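Local coordinates for cellulase CEL9M (Clostridium cellulolyticum, PDB 1IA6), which probably hydrolyses internal beta-1,4-glucosidic linkages of cellulose and related beta-glucans as a family 9 glycoside hydrolase, at residues 332-335 with 336-340. Sequence-based numbering, arbitrary orientation.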
loop_
_atom_site.group_PDB
_atom_site.type_symbol
_atom_site.label_atom_id
_atom_site.label_comp_id
_atom_site.label_asym_id
_atom_site.label_seq_id
_atom_site.Cartn_x
_atom_site.Cartn_y
_atom_site.Cartn_z
ATOM N N LEU A 332 -8.194 8.945 -18.719
ATOM C CA LEU A 332 -7.226 9.560 -17.817
ATOM C C LEU A 332 -6.406 8.470 -17.143
ATOM O O LEU A 332 -5.175 8.525 -17.126
ATOM C CB LEU A 332 -7.944 10.411 -16.759
ATOM C CG LEU A 332 -7.099 11.338 -15.872
ATOM C CD1 LEU A 332 -8.015 12.307 -15.142
ATOM C CD2 LEU A 332 -6.280 10.533 -14.879
ATOM N N ALA A 333 -7.097 7.476 -16.591
ATOM C CA ALA A 333 -6.436 6.370 -15.906
ATOM C C ALA A 333 -5.470 5.634 -16.823
ATOM O O ALA A 333 -4.349 5.308 -16.426
ATOM C CB ALA A 333 -7.483 5.396 -15.359
ATOM N N LYS A 334 -5.902 5.374 -18.053
ATOM C CA LYS A 334 -5.063 4.668 -19.008
ATOM C C LYS A 334 -3.802 5.451 -19.347
ATOM O O LYS A 334 -2.738 4.866 -19.513
ATOM C CB LYS A 334 -5.836 4.365 -20.293
ATOM C CG LYS A 334 -5.097 3.415 -21.222
ATOM C CD LYS A 334 -5.915 3.095 -22.465
ATOM C CE LYS A 334 -5.281 1.969 -23.267
ATOM N NZ LYS A 334 -3.929 2.319 -23.777
ATOM N N LYS A 335 -3.916 6.772 -19.449
ATOM C CA LYS A 335 -2.753 7.592 -19.768
ATOM C C LYS A 335 -1.716 7.554 -18.649
ATOM O O LYS A 335 -0.514 7.523 -18.911
ATOM C CB LYS A 335 -3.173 9.036 -20.047
ATOM C CG LYS A 335 -3.939 9.206 -21.356
ATOM C CD LYS A 335 -4.192 10.673 -21.670
ATOM C CE LYS A 335 -4.909 10.842 -23.003
ATOM N NZ LYS A 335 -5.114 12.282 -23.334
ATOM N N GLN A 336 -2.177 7.544 -17.402
ATOM C CA GLN A 336 -1.256 7.503 -16.270
ATOM C C GLN A 336 -0.526 6.170 -16.225
ATOM O O GLN A 336 0.685 6.121 -16.007
ATOM C CB GLN A 336 -2.007 7.727 -14.957
ATOM C CG GLN A 336 -2.774 9.032 -14.931
ATOM C CD GLN A 336 -1.923 10.203 -15.386
ATOM O OE1 GLN A 336 -0.971 10.601 -14.709
ATOM N NE2 GLN A 336 -2.253 10.750 -16.548
ATOM N N VAL A 337 -1.264 5.086 -16.434
ATOM C CA VAL A 337 -0.662 3.761 -16.421
ATOM C C VAL A 337 0.343 3.613 -17.555
ATOM O O VAL A 337 1.466 3.151 -17.343
ATOM C CB VAL A 337 -1.722 2.653 -16.572
ATOM C CG1 VAL A 337 -1.044 1.299 -16.679
ATOM C CG2 VAL A 337 -2.665 2.673 -15.385
ATOM N N ASP A 338 -0.057 4.006 -18.761
ATOM C CA ASP A 338 0.834 3.891 -19.911
ATOM C C ASP A 338 2.093 4.733 -19.743
ATOM O O ASP A 338 3.162 4.357 -20.220
ATOM C CB ASP A 338 0.101 4.278 -21.201
ATOM C CG ASP A 338 -0.984 3.279 -21.572
ATOM O OD1 ASP A 338 -1.011 2.182 -20.976
ATOM O OD2 ASP A 338 -1.803 3.584 -22.461
ATOM N N TYR A 339 1.968 5.864 -19.055
ATOM C CA TYR A 339 3.115 6.733 -18.811
ATOM C C TYR A 339 4.119 5.979 -17.941
ATOM O O TYR A 339 5.320 5.971 -18.218
ATOM C CB TYR A 339 2.660 8.021 -18.115
ATOM C CG TYR A 339 3.768 9.023 -17.859
ATOM C CD1 TYR A 339 4.691 8.825 -16.832
ATOM C CD2 TYR A 339 3.891 10.171 -18.643
ATOM C CE1 TYR A 339 5.709 9.748 -16.587
ATOM C CE2 TYR A 339 4.906 11.102 -18.408
ATOM C CZ TYR A 339 5.810 10.884 -17.379
ATOM O OH TYR A 339 6.814 11.796 -17.135
ATOM N N ILE A 340 3.610 5.334 -16.897
ATOM C CA ILE A 340 4.439 4.563 -15.978
ATOM C C ILE A 340 5.154 3.415 -16.695
ATOM O O ILE A 340 6.318 3.129 -16.418
ATOM C CB ILE A 340 3.571 3.998 -14.819
ATOM C CG1 ILE A 340 3.127 5.147 -13.911
ATOM C CG2 ILE A 340 4.342 2.936 -14.034
ATOM C CD1 ILE A 340 2.087 4.757 -12.880
#
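K334 and D338 form an i to i+4 salt bridge on helix 327-341, one of the helices of the alpha barrel of this family 9 catalytic module. The lysine runs extended to CE and bends only at its last torsion (chi4 -62°), which brings NZ to the syn lone pair of D338 OD2 at 2.8 Å; K334 CG lies 3.5 Å from the same oxygen. D338 OD1 is hydrogen-bonded to Y6 OH, so both carboxylate oxygens are held, and a nickel ion bound by A1, H4 and D343 lies about 4 Å from the D338 side chain, which also touches H4. The tight inner side faces helices 306-323 and 413-429, where A333 meets L318 and V337 packs on V422 and L423. There L332 CD2 sits 3.8 Å from Q336 CG. Q336 folds back at chi2 (-48°), and its buried amide is satisfied at both ends, OE1 by K299 N and NE2 by G297 O. K335 belongs to the loose, solvent-exposed side: its chain extends outward beyond CG, and K335 CB lies 4.0 Å from Q336 NE2. Regular alpha-helical bonds join the turns, among them D338 N to K334 O, 2.9 Å long with an angle of 166° at the hydrogen.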